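Long-range contacts in replicative DNA helicase (Mycobacterium chimaera, PDB 6RIY), which is represented here by its intein, which probably splices itself out of the helicase precursor and joins the flanking sequences: residues 65-70 with 84-89; 52-57 with 107-112; 46-51 with 58-63; 9-14 with 25-30. One frame throughout, in Å; residues are numbered along the deposited sequence.

Interaction 1: 65-70 with 84-89; sequences HQWPTS and DRIVVA
Strands 66-69 and 85-87 cross almost at right angles (85° between their short axes), so they share just one beta bridge, Thr69 with Ile86, instead of running on as a ladder. Two backbone bonds hold it. Ser70 N gives its hydrogen to Arg85 O at 2.9 Å, nearly along the C=O axis (172°). Val87 N reaches Pro68 O at 3.3 Å, but from 38° above the carbonyl plane. Each carbonyl takes a CA-H as well: Thr69 CA lies 3.1 Å from Arg85 O, and Ile86 CA 3.3 Å from Pro68 O.

Water continues the polar links. Water 1 donates both to Thr69 OG1 (3.0 Å) and to Asp84 OD1, a carboxylate oxygen that also forms a salt bridge with Arg80. Thr69 OG1 is further bonded to Gly72 O and Gly71 N at the turn. Water 2 accepts from Arg85 N at 2.8 Å and bonds Ser70 OG. The apolar part is small: Ile86 CD1 packs on Trp67 CB.

Trp67 NE1 is bonded to Ser76 OG, and His65 CD2 lies over one indole face, offset toward its rim. His65 bonds Ala1 N and Thr143 OG1, linking both ends of the intein, consistent with the block B histidine of this family. Strand 107-117 flanks 85-87, while 72-75 pairs with 66-69; strand 141-144 packs on strand 66-69, with a backbone bond between Gln66 and His144.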
loop_
_atom_site.group_PDB
_atom_site.type_symbol
_atom_site.label_atom_id
_atom_site.label_comp_id
_atom_site.label_asym_id
_atom_site.label_seq_id
_atom_site.Cartn_x
_atom_site.Cartn_y
_atom_site.Cartn_z
ATOM N N HIS A 65 5.591 6.724 -1.717
ATOM C CA HIS A 65 4.296 6.051 -1.774
ATOM C C HIS A 65 3.263 6.800 -0.935
ATOM O O HIS A 65 3.578 7.307 0.142
ATOM C CB HIS A 65 4.426 4.611 -1.273
ATOM C CG HIS A 65 3.210 3.778 -1.526
ATOM N ND1 HIS A 65 3.032 3.058 -2.685
ATOM C CD2 HIS A 65 2.107 3.554 -0.769
ATOM C CE1 HIS A 65 1.873 2.426 -2.637
ATOM N NE2 HIS A 65 1.292 2.710 -1.484
ATOM N N GLN A 66 2.025 6.871 -1.434
ATOM C CA GLN A 66 0.989 7.713 -0.837
ATOM C C GLN A 66 -0.015 6.904 -0.027
ATOM O O GLN A 66 -0.363 5.777 -0.392
ATOM C CB GLN A 66 0.260 8.505 -1.922
ATOM C CG GLN A 66 1.180 9.448 -2.666
ATOM C CD GLN A 66 0.503 10.120 -3.838
ATOM O OE1 GLN A 66 -0.717 10.198 -3.899
ATOM N NE2 GLN A 66 1.300 10.602 -4.785
ATOM N N TRP A 67 -0.479 7.493 1.081
ATOM C CA TRP A 67 -1.354 6.822 2.036
ATOM C C TRP A 67 -2.525 7.745 2.346
ATOM O O TRP A 67 -2.312 8.934 2.626
ATOM C CB TRP A 67 -0.606 6.492 3.332
ATOM C CG TRP A 67 0.591 5.614 3.116
ATOM C CD1 TRP A 67 1.860 6.019 2.824
ATOM C CD2 TRP A 67 0.620 4.183 3.159
ATOM N NE1 TRP A 67 2.683 4.924 2.687
ATOM C CE2 TRP A 67 1.945 3.787 2.885
ATOM C CE3 TRP A 67 -0.343 3.199 3.409
ATOM C CZ2 TRP A 67 2.333 2.448 2.857
ATOM C CZ3 TRP A 67 0.044 1.868 3.369
ATOM C CH2 TRP A 67 1.370 1.507 3.091
ATOM N N PRO A 68 -3.753 7.246 2.339
ATOM C CA PRO A 68 -4.908 8.096 2.680
ATOM C C PRO A 68 -5.073 8.212 4.189
ATOM O O PRO A 68 -5.405 7.232 4.859
ATOM C CB PRO A 68 -6.082 7.345 2.041
ATOM C CG PRO A 68 -5.673 5.895 2.142
ATOM C CD PRO A 68 -4.150 5.875 1.972
ATOM N N THR A 69 -4.874 9.416 4.726
ATOM C CA THR A 69 -5.120 9.652 6.149
ATOM C C THR A 69 -6.269 10.629 6.342
ATOM O O THR A 69 -6.700 11.318 5.420
ATOM C CB THR A 69 -3.879 10.179 6.882
ATOM O OG1 THR A 69 -3.773 11.602 6.710
ATOM C CG2 THR A 69 -2.629 9.492 6.383
ATOM N N SER A 70 -6.761 10.699 7.579
ATOM C CA SER A 70 -7.884 11.584 7.857
ATOM C C SER A 70 -7.542 13.058 7.682
ATOM O O SER A 70 -8.456 13.871 7.529
ATOM C CB SER A 70 -8.404 11.353 9.279
ATOM O OG SER A 70 -7.388 11.647 10.218
ATOM N N ASP A 84 -1.543 10.169 12.826
ATOM C CA ASP A 84 -2.120 9.824 11.530
ATOM C C ASP A 84 -2.943 8.541 11.620
ATOM O O ASP A 84 -2.496 7.553 12.210
ATOM C CB ASP A 84 -1.017 9.682 10.474
ATOM C CG ASP A 84 -0.476 11.027 10.007
ATOM O OD1 ASP A 84 -1.246 12.008 9.978
ATOM O OD2 ASP A 84 0.724 11.106 9.663
ATOM N N ARG A 85 -4.159 8.577 11.068
ATOM C CA ARG A 85 -5.030 7.412 10.941
ATOM C C ARG A 85 -5.429 7.230 9.484
ATOM O O ARG A 85 -5.789 8.201 8.809
ATOM C CB ARG A 85 -6.314 7.547 11.767
ATOM C CG ARG A 85 -6.155 7.396 13.264
ATOM C CD ARG A 85 -7.522 7.414 13.943
ATOM N NE ARG A 85 -7.408 7.551 15.389
ATOM C CZ ARG A 85 -7.232 6.533 16.223
ATOM N NH1 ARG A 85 -7.144 5.293 15.754
ATOM N NH2 ARG A 85 -7.144 6.757 17.529
ATOM N N ILE A 86 -5.407 5.983 9.024
ATOM C CA ILE A 86 -5.844 5.638 7.673
ATOM C C ILE A 86 -7.369 5.614 7.636
ATOM O O ILE A 86 -8.011 4.889 8.405
ATOM C CB ILE A 86 -5.268 4.285 7.236
ATOM C CG1 ILE A 86 -3.732 4.300 7.259
ATOM C CG2 ILE A 86 -5.815 3.906 5.875
ATOM C CD1 ILE A 86 -3.088 5.155 6.160
ATOM N N VAL A 87 -7.956 6.386 6.720
ATOM C CA VAL A 87 -9.400 6.597 6.683
ATOM C C VAL A 87 -9.891 6.460 5.247
ATOM O O VAL A 87 -9.274 7.001 4.320
ATOM C CB VAL A 87 -9.775 7.979 7.264
ATOM C CG1 VAL A 87 -11.062 8.500 6.640
ATOM C CG2 VAL A 87 -9.899 7.904 8.790
ATOM N N VAL A 88 -11.014 5.754 5.064
ATOM C CA VAL A 88 -11.580 5.497 3.745
ATOM C C VAL A 88 -13.059 5.848 3.727
ATOM O O VAL A 88 -13.700 6.010 4.764
ATOM C CB VAL A 88 -11.401 4.033 3.306
ATOM C CG1 VAL A 88 -9.978 3.794 2.928
ATOM C CG2 VAL A 88 -11.855 3.093 4.417
ATOM N N ALA A 89 -13.589 5.944 2.507
ATOM C CA ALA A 89 -15.019 6.057 2.238
ATOM C C ALA A 89 -15.660 7.234 2.961
ATOM O O ALA A 89 -16.882 7.393 2.935
ATOM C CB ALA A 89 -15.730 4.759 2.607
HETATM O O HOH W 1 -2.420 13.831 8.092
HETATM O O HOH W 2 -4.895 11.166 10.159
#

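Interaction 2: 52-57 with 107-112; sequences EFSDGT and PVVQIE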
loop_
_atom_site.group_PDB
_atom_site.type_symbol
_atom_site.label_atom_id
_atom_site.label_comp_id
_atom_site.label_asym_id
_atom_site.label_seq_id
_atom_site.Cartn_x
_atom_site.Cartn_y
_atom_site.Cartn_z
ATOM N N GLU A 52 4.579 0.818 10.037
ATOM C CA GLU A 52 3.968 -0.110 10.982
ATOM C C GLU A 52 2.628 0.451 11.428
ATOM O O GLU A 52 2.543 1.616 11.837
ATOM C CB GLU A 52 4.889 -0.329 12.183
ATOM C CG GLU A 52 4.375 -1.315 13.200
ATOM C CD GLU A 52 5.294 -1.430 14.399
ATOM O OE1 GLU A 52 5.636 -2.572 14.768
ATOM O OE2 GLU A 52 5.676 -0.379 14.967
ATOM N N PHE A 53 1.590 -0.376 11.348
ATOM C CA PHE A 53 0.242 0.052 11.705
ATOM C C PHE A 53 -0.177 -0.547 13.036
ATOM O O PHE A 53 0.447 -1.468 13.552
ATOM C CB PHE A 53 -0.736 -0.325 10.599
ATOM C CG PHE A 53 -0.411 0.329 9.295
ATOM C CD1 PHE A 53 -0.860 1.611 9.020
ATOM C CD2 PHE A 53 0.361 -0.330 8.358
ATOM C CE1 PHE A 53 -0.557 2.229 7.812
ATOM C CE2 PHE A 53 0.684 0.285 7.146
ATOM C CZ PHE A 53 0.210 1.571 6.879
ATOM N N SER A 54 -1.259 0.003 13.594
ATOM C CA SER A 54 -1.708 -0.413 14.916
ATOM C C SER A 54 -2.289 -1.822 14.936
ATOM O O SER A 54 -2.478 -2.371 16.027
ATOM C CB SER A 54 -2.745 0.575 15.451
ATOM O OG SER A 54 -3.810 0.718 14.530
ATOM N N ASP A 55 -2.564 -2.417 13.777
ATOM C CA ASP A 55 -3.109 -3.768 13.711
ATOM C C ASP A 55 -2.024 -4.830 13.636
ATOM O O ASP A 55 -2.341 -6.021 13.600
ATOM C CB ASP A 55 -4.035 -3.906 12.502
ATOM C CG ASP A 55 -3.280 -3.791 11.182
ATOM O OD1 ASP A 55 -2.214 -3.135 11.160
ATOM O OD2 ASP A 55 -3.754 -4.349 10.173
ATOM N N GLY A 56 -0.758 -4.428 13.598
ATOM C CA GLY A 56 0.344 -5.351 13.438
ATOM C C GLY A 56 0.882 -5.434 12.027
ATOM O O GLY A 56 1.941 -6.030 11.819
ATOM N N THR A 57 0.187 -4.851 11.055
ATOM C CA THR A 57 0.664 -4.868 9.681
ATOM C C THR A 57 1.902 -3.992 9.542
ATOM O O THR A 57 1.926 -2.847 10.012
ATOM C CB THR A 57 -0.427 -4.372 8.729
ATOM O OG1 THR A 57 -1.565 -5.233 8.809
ATOM C CG2 THR A 57 0.093 -4.342 7.273
ATOM N N PRO A 107 -12.674 4.900 10.329
ATOM C CA PRO A 107 -11.243 4.725 10.619
ATOM C C PRO A 107 -10.823 3.262 10.551
ATOM O O PRO A 107 -11.516 2.373 11.056
ATOM C CB PRO A 107 -11.108 5.274 12.043
ATOM C CG PRO A 107 -12.457 5.014 12.661
ATOM C CD PRO A 107 -13.473 5.119 11.548
ATOM N N VAL A 108 -9.677 3.017 9.919
ATOM C CA VAL A 108 -9.207 1.662 9.624
ATOM C C VAL A 108 -8.087 1.240 10.576
ATOM O O VAL A 108 -8.241 0.284 11.345
ATOM C CB VAL A 108 -8.773 1.529 8.148
ATOM C CG1 VAL A 108 -8.125 0.177 7.910
ATOM C CG2 VAL A 108 -9.967 1.736 7.226
ATOM N N VAL A 109 -6.942 1.931 10.518
ATOM C CA VAL A 109 -5.810 1.684 11.409
ATOM C C VAL A 109 -5.120 3.006 11.718
ATOM O O VAL A 109 -5.300 4.007 11.022
ATOM C CB VAL A 109 -4.761 0.702 10.826
ATOM C CG1 VAL A 109 -5.273 -0.732 10.814
ATOM C CG2 VAL A 109 -4.295 1.166 9.441
ATOM N N GLN A 110 -4.305 2.993 12.773
ATOM C CA GLN A 110 -3.464 4.117 13.160
ATOM C C GLN A 110 -2.026 3.837 12.735
ATOM O O GLN A 110 -1.571 2.691 12.783
ATOM C CB GLN A 110 -3.540 4.341 14.674
ATOM C CG GLN A 110 -2.885 5.608 15.196
ATOM C CD GLN A 110 -3.586 6.144 16.423
ATOM O OE1 GLN A 110 -3.864 5.401 17.365
ATOM N NE2 GLN A 110 -3.885 7.443 16.419
ATOM N N ILE A 111 -1.316 4.883 12.308
ATOM C CA ILE A 111 0.117 4.752 12.055
ATOM C C ILE A 111 0.847 4.677 13.387
ATOM O O ILE A 111 0.684 5.542 14.259
ATOM C CB ILE A 111 0.644 5.909 11.202
ATOM C CG1 ILE A 111 0.318 5.663 9.727
ATOM C CG2 ILE A 111 2.179 6.048 11.375
ATOM C CD1 ILE A 111 -1.123 5.959 9.341
ATOM N N GLU A 112 1.639 3.621 13.565
ATOM C CA GLU A 112 2.459 3.529 14.761
ATOM C C GLU A 112 3.834 4.132 14.545
ATOM O O GLU A 112 4.347 4.836 15.420
ATOM C CB GLU A 112 2.592 2.074 15.211
ATOM C CG GLU A 112 1.282 1.429 15.645
ATOM C CD GLU A 112 0.826 1.860 17.031
ATOM O OE1 GLU A 112 1.092 3.014 17.432
ATOM O OE2 GLU A 112 0.204 1.031 17.730
#
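A type I beta turn from Phe53 to Gly56, at the tip of the hairpin formed by strands 48-53 and 58-62, lies here against strand 107-117. An Asx turn braces it: Asp55 OD1 accepts Thr57 N at 3.0 Å from above the carboxylate plane, and OD2 takes the Thr57 OG1 hydroxyl at 2.7 Å. Gly56, at phi 100°, suits a position where a CB would jam against the preceding carbonyl.

Phe53 and Ile111 form a non-hydrogen-bonded antiparallel pair, framed by Glu112 N to Glu52 O (2.8 Å) and Ser54 N to Gln110 O (2.8 Å), both donors lying in the carbonyl plane. In the all-beta Hedgehog/intein fold this is the central pairing of a four-stranded antiparallel sheet, joining the hairpin to strand 107-117. Where the strand gives way to the turn, a side chain takes over the pairing: Ser54 OG, held between its own backbone N and carbonyl carbon, accepts Gln110 N at 2.9 Å with a straight N-H (167°).

Val109 forks over the turn. Its CG2 meets Phe53 CD1 obliquely at 3.5 Å, and its CG1 rests 3.7 Å from Asp55 CG. Ile111 lies beside Phe53, pointing the same way, with CG1 4.0 Å from Phe53 CE1; Val141 and Ile86 also touch that ring.

Interaction 3: 46-51 with 58-63; sequences RPCYEV and VIVADA
Tyr49 swings its ring back along the hairpin with CG anti to its carbonyl carbon (chi1 -82°), which sets CE1 3.6 Å from Ala63 CB in an oblique approach. On the same face of the ladder lie Ala61, Val51 and Ile59; Glu50 and Val60 project from the other. There Glu50, extended with CG anti to its backbone N, crosses its neighbours obliquely: its CG touches Val58 CG1 at 3.5 Å, with CD on the same methyl, and OE1 comes to 4.1 Å from Val60 CG2. The other branch, Val60 CG1, lies 4.0 Å from Cys48 CB.

At the open end of the hairpin Arg46 and Asp62 lie side by side, pointing the same way. Arg46 bends at chi2 and chi3 so that Asp62 OD2 reaches the edge of its guanidinium, the two planes 50° apart. The salt bridge is long, NH2 to OD2 3.9 Å, and water 3 fills in, accepting from Arg46 NH2 at 2.7 Å and donating to Asp62 OD2 at 2.6 Å. Asp62 OD1 is spoken for by Ala1 N.

The backbones between them form a regular antiparallel ladder, in which Tyr49 with Ala61 and Val51 with Ile59 are hydrogen-bonded pairs. Tyr49 N to Ala61 O is nearly straight (175°). The hairpin's second strand, 58-62, is bonded on its other side to the N-terminal residues, Val60 to Ala3 and Asp62 to Ala1, while strand 48-53 pairs on its other side with 107-117.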
loop_
_atom_site.group_PDB
_atom_site.type_symbol
_atom_site.label_atom_id
_atom_site.label_comp_id
_atom_site.label_asym_id
_atom_site.label_seq_id
_atom_site.Cartn_x
_atom_site.Cartn_y
_atom_site.Cartn_z
ATOM N N ARG A 46 15.432 2.311 -4.763
ATOM C CA ARG A 46 14.605 3.390 -4.235
ATOM C C ARG A 46 14.764 3.498 -2.716
ATOM O O ARG A 46 14.882 2.480 -2.027
ATOM C CB ARG A 46 13.135 3.155 -4.597
ATOM C CG ARG A 46 12.862 3.088 -6.105
ATOM C CD ARG A 46 13.080 4.430 -6.780
ATOM N NE ARG A 46 12.193 5.462 -6.255
ATOM C CZ ARG A 46 12.392 6.769 -6.407
ATOM N NH1 ARG A 46 13.452 7.208 -7.073
ATOM N NH2 ARG A 46 11.528 7.637 -5.895
ATOM N N PRO A 47 14.772 4.709 -2.165
ATOM C CA PRO A 47 14.750 4.847 -0.705
ATOM C C PRO A 47 13.438 4.303 -0.170
ATOM O O PRO A 47 12.371 4.600 -0.707
ATOM C CB PRO A 47 14.873 6.358 -0.484
ATOM C CG PRO A 47 15.301 6.920 -1.800
ATOM C CD PRO A 47 14.738 6.014 -2.838
ATOM N N CYS A 48 13.521 3.477 0.873
ATOM C CA CYS A 48 12.361 2.766 1.382
ATOM C C CYS A 48 12.088 3.089 2.841
ATOM O O CYS A 48 13.006 3.340 3.626
ATOM C CB CYS A 48 12.535 1.259 1.263
ATOM S SG CYS A 48 12.464 0.699 -0.445
ATOM N N TYR A 49 10.813 2.998 3.202
ATOM C CA TYR A 49 10.356 3.184 4.567
ATOM C C TYR A 49 9.591 1.960 5.041
ATOM O O TYR A 49 8.821 1.366 4.284
ATOM C CB TYR A 49 9.443 4.410 4.672
ATOM C CG TYR A 49 10.199 5.701 4.789
ATOM C CD1 TYR A 49 10.954 6.183 3.730
ATOM C CD2 TYR A 49 10.168 6.435 5.962
ATOM C CE1 TYR A 49 11.662 7.367 3.847
ATOM C CE2 TYR A 49 10.864 7.620 6.085
ATOM C CZ TYR A 49 11.609 8.079 5.026
ATOM O OH TYR A 49 12.304 9.260 5.145
ATOM N N GLU A 50 9.782 1.602 6.306
ATOM C CA GLU A 50 8.974 0.579 6.956
ATOM C C GLU A 50 7.841 1.263 7.722
ATOM O O GLU A 50 8.094 2.009 8.670
ATOM C CB GLU A 50 9.855 -0.252 7.882
ATOM C CG GLU A 50 9.172 -1.375 8.601
ATOM C CD GLU A 50 10.169 -2.330 9.220
ATOM O OE1 GLU A 50 10.869 -3.033 8.465
ATOM O OE2 GLU A 50 10.269 -2.365 10.461
ATOM N N VAL A 51 6.601 1.016 7.309
ATOM C CA VAL A 51 5.428 1.627 7.922
ATOM C C VAL A 51 4.717 0.561 8.744
ATOM O O VAL A 51 4.307 -0.474 8.211
ATOM C CB VAL A 51 4.484 2.235 6.877
ATOM C CG1 VAL A 51 3.397 3.051 7.578
ATOM C CG2 VAL A 51 5.270 3.074 5.873
ATOM N N VAL A 58 2.921 -4.526 8.874
ATOM C CA VAL A 58 4.130 -3.788 8.536
ATOM C C VAL A 58 4.314 -3.872 7.026
ATOM O O VAL A 58 4.388 -4.974 6.469
ATOM C CB VAL A 58 5.361 -4.344 9.265
ATOM C CG1 VAL A 58 6.636 -3.727 8.704
ATOM C CG2 VAL A 58 5.238 -4.090 10.765
ATOM N N ILE A 59 4.376 -2.717 6.369
ATOM C CA ILE A 59 4.564 -2.634 4.926
ATOM C C ILE A 59 5.810 -1.804 4.650
ATOM O O ILE A 59 5.975 -0.719 5.213
ATOM C CB ILE A 59 3.340 -2.009 4.235
ATOM C CG1 ILE A 59 2.115 -2.890 4.439
ATOM C CG2 ILE A 59 3.608 -1.810 2.722
ATOM C CD1 ILE A 59 0.852 -2.238 3.968
ATOM N N VAL A 60 6.669 -2.301 3.771
ATOM C CA VAL A 60 7.828 -1.556 3.303
ATOM C C VAL A 60 7.476 -0.935 1.961
ATOM O O VAL A 60 7.007 -1.625 1.043
ATOM C CB VAL A 60 9.062 -2.460 3.210
ATOM C CG1 VAL A 60 10.209 -1.742 2.537
ATOM C CG2 VAL A 60 9.445 -2.924 4.614
ATOM N N ALA A 61 7.655 0.376 1.865
ATOM C CA ALA A 61 7.221 1.114 0.695
ATOM C C ALA A 61 8.265 2.166 0.380
ATOM O O ALA A 61 9.043 2.576 1.248
ATOM C CB ALA A 61 5.855 1.776 0.913
ATOM N N ASP A 62 8.276 2.622 -0.869
ATOM C CA ASP A 62 9.245 3.659 -1.159
ATOM C C ASP A 62 8.817 4.966 -0.496
ATOM O O ASP A 62 7.679 5.128 -0.025
ATOM C CB ASP A 62 9.465 3.807 -2.668
ATOM C CG ASP A 62 8.402 4.614 -3.343
ATOM O OD1 ASP A 62 7.226 4.526 -2.940
ATOM O OD2 ASP A 62 8.748 5.334 -4.302
ATOM N N ALA A 63 9.779 5.880 -0.390
ATOM C CA ALA A 63 9.560 7.088 0.399
ATOM C C ALA A 63 8.384 7.904 -0.111
ATOM O O ALA A 63 7.718 8.589 0.681
ATOM C CB ALA A 63 10.830 7.941 0.397
HETATM O O HOH W 3 10.287 7.299 -3.570
#

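Interaction 4: 9-14 with 25-30; sequences PTPTGW and ELLGAD
The indole of Trp14 carries Pro9 CA on one face, 3.7 Å above the plane and offset toward the rim, so the two ends of the segment 9-14 fold onto each other. The carboxylate of Glu25 brings OE1 to 3.5 Å from Pro11 CG; the glutamate, extended beyond CG, crosses the proline ring at about a right angle.

Leu27 is the side chain that grips both prolines. Its CG is anti to the carbonyl carbon, and the two methyls beyond it part: CD1 meets Pro9 CB obliquely at 3.7 Å, whereas CD2 slides past Pro11, 3.8 Å from its CD. CG itself rests on the carbonyl oxygen of Pro9.

In the all-beta Hedgehog/intein fold this contact places the loop that follows strand 7-9 against strand 25-27, the outermost member of a four-stranded antiparallel sheet. The loop carries its own brace, an ST motif: Thr10 OG1, set between its backbone N and carbonyl carbon, accepts Gly13 N at 2.8 Å and, weakly, Thr12 N. Thr10 N in turn donates to Gly13 O at 2.9 Å, which closes the reversal.

Direct hydrogen bonds between the two segments are absent, and a solvent molecule takes their place: water 4 donates to Pro9 O (2.8 Å) and accepts from Leu27 N (2.9 Å), satisfying both backbone groups. Thr10 turns CB and CG2 onto the carbonyl of Glu25. Outside the two segments, Leu135 of strand 133-136 touches Pro9 and Leu27, and Pro33 touches Pro11 and Glu25.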
loop_
_atom_site.group_PDB
_atom_site.type_symbol
_atom_site.label_atom_id
_atom_site.label_comp_id
_atom_site.label_asym_id
_atom_site.label_seq_id
_atom_site.Cartn_x
_atom_site.Cartn_y
_atom_site.Cartn_z
ATOM N N PRO A 9 -4.203 -8.879 -0.606
ATOM C CA PRO A 9 -5.386 -9.734 -0.690
ATOM C C PRO A 9 -6.018 -9.652 -2.069
ATOM O O PRO A 9 -6.012 -8.608 -2.722
ATOM C CB PRO A 9 -6.323 -9.154 0.376
ATOM C CG PRO A 9 -5.963 -7.717 0.408
ATOM C CD PRO A 9 -4.463 -7.651 0.168
ATOM N N THR A 10 -6.570 -10.770 -2.511
ATOM C CA THR A 10 -7.303 -10.874 -3.763
ATOM C C THR A 10 -8.655 -11.491 -3.469
ATOM O O THR A 10 -8.894 -11.974 -2.357
ATOM C CB THR A 10 -6.535 -11.735 -4.777
ATOM O OG1 THR A 10 -6.562 -13.098 -4.342
ATOM C CG2 THR A 10 -5.101 -11.260 -4.880
ATOM N N PRO A 11 -9.576 -11.488 -4.438
ATOM C CA PRO A 11 -10.873 -12.146 -4.190
ATOM C C PRO A 11 -10.752 -13.614 -3.809
ATOM O O PRO A 11 -11.591 -14.116 -3.049
ATOM C CB PRO A 11 -11.620 -11.962 -5.520
ATOM C CG PRO A 11 -11.058 -10.735 -6.095
ATOM C CD PRO A 11 -9.596 -10.726 -5.703
ATOM N N THR A 12 -9.721 -14.311 -4.290
ATOM C CA THR A 12 -9.543 -15.726 -3.991
ATOM C C THR A 12 -8.536 -15.999 -2.882
ATOM O O THR A 12 -8.614 -17.054 -2.245
ATOM C CB THR A 12 -9.098 -16.482 -5.246
ATOM O OG1 THR A 12 -7.825 -15.985 -5.673
ATOM C CG2 THR A 12 -10.113 -16.302 -6.364
ATOM N N GLY A 13 -7.590 -15.094 -2.639
ATOM C CA GLY A 13 -6.639 -15.348 -1.576
ATOM C C GLY A 13 -5.599 -14.269 -1.368
ATOM O O GLY A 13 -5.915 -13.155 -0.938
ATOM N N TRP A 14 -4.344 -14.593 -1.658
ATOM C CA TRP A 14 -3.239 -13.701 -1.346
ATOM C C TRP A 14 -2.190 -13.808 -2.433
ATOM O O TRP A 14 -1.783 -14.916 -2.793
ATOM C CB TRP A 14 -2.602 -14.064 0.003
ATOM C CG TRP A 14 -3.458 -13.754 1.175
ATOM C CD1 TRP A 14 -4.303 -14.609 1.832
ATOM C CD2 TRP A 14 -3.538 -12.503 1.852
ATOM N NE1 TRP A 14 -4.914 -13.951 2.874
ATOM C CE2 TRP A 14 -4.457 -12.657 2.908
ATOM C CE3 TRP A 14 -2.920 -11.261 1.668
ATOM C CZ2 TRP A 14 -4.783 -11.609 3.774
ATOM C CZ3 TRP A 14 -3.242 -10.225 2.527
ATOM C CH2 TRP A 14 -4.165 -10.404 3.568
ATOM N N GLU A 25 -6.938 -9.195 -10.399
ATOM C CA GLU A 25 -7.852 -8.546 -9.463
ATOM C C GLU A 25 -7.187 -8.406 -8.095
ATOM O O GLU A 25 -6.738 -9.402 -7.512
ATOM C CB GLU A 25 -9.154 -9.335 -9.331
ATOM C CG GLU A 25 -10.066 -9.221 -10.541
ATOM C CD GLU A 25 -11.438 -9.803 -10.290
ATOM O OE1 GLU A 25 -11.537 -10.799 -9.541
ATOM O OE2 GLU A 25 -12.420 -9.267 -10.847
ATOM N N LEU A 26 -7.126 -7.177 -7.592
ATOM C CA LEU A 26 -6.837 -6.893 -6.196
ATOM C C LEU A 26 -8.151 -6.490 -5.529
ATOM O O LEU A 26 -9.228 -6.703 -6.092
ATOM C CB LEU A 26 -5.757 -5.803 -6.077
ATOM C CG LEU A 26 -4.402 -6.069 -6.747
ATOM C CD1 LEU A 26 -3.530 -4.813 -6.714
ATOM C CD2 LEU A 26 -3.682 -7.252 -6.100
ATOM N N LEU A 27 -8.077 -5.883 -4.345
ATOM C CA LEU A 27 -9.262 -5.396 -3.653
ATOM C C LEU A 27 -9.179 -3.889 -3.490
ATOM O O LEU A 27 -8.150 -3.362 -3.074
ATOM C CB LEU A 27 -9.408 -6.043 -2.277
ATOM C CG LEU A 27 -9.480 -7.568 -2.268
ATOM C CD1 LEU A 27 -9.666 -8.045 -0.822
ATOM C CD2 LEU A 27 -10.603 -8.066 -3.168
ATOM N N GLY A 28 -10.273 -3.203 -3.791
ATOM C CA GLY A 28 -10.354 -1.781 -3.532
ATOM C C GLY A 28 -10.609 -1.477 -2.071
ATOM O O GLY A 28 -10.746 -2.362 -1.227
ATOM N N ALA A 29 -10.710 -0.178 -1.781
ATOM C CA ALA A 29 -10.930 0.258 -0.406
ATOM C C ALA A 29 -12.267 -0.209 0.142
ATOM O O ALA A 29 -12.440 -0.255 1.364
ATOM C CB ALA A 29 -10.843 1.782 -0.312
ATOM N N ASP A 30 -13.221 -0.547 -0.723
ATOM C CA ASP A 30 -14.518 -1.033 -0.274
ATOM C C ASP A 30 -14.533 -2.535 -0.026
ATOM O O ASP A 30 -15.593 -3.077 0.312
ATOM C CB ASP A 30 -15.610 -0.670 -1.292
ATOM C CG ASP A 30 -15.263 -1.104 -2.724
ATOM O OD1 ASP A 30 -14.186 -1.693 -2.957
ATOM O OD2 ASP A 30 -16.087 -0.851 -3.627
HETATM O O HOH W 4 -5.641 -5.820 -2.734
#

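Interaction 4 comes first along the chain, its centre about 21 Å from that of interaction 3. Interactions 2 and 3 alternate in sequence, interaction 3 closes before interaction 1 opens, and interaction 1 lies within the span of 2. These three meet on one sheet, ordered 58-62, 48-53, 107-117, 85-87: interactions 3 and 2 pair its first three strands, sharing 48-53, and interaction 1 brings strand 66-69 across the last. Centres of 1 and 2 are about 11 Å apart; Trp67 touches Phe53 and Ile59. Interaction 4, on a separate antiparallel sheet of the Hedgehog/intein fold, touches interaction 1 through Ala29 on Val88; its nearest atoms are about 7 and 8 Å from interactions 2 and 3.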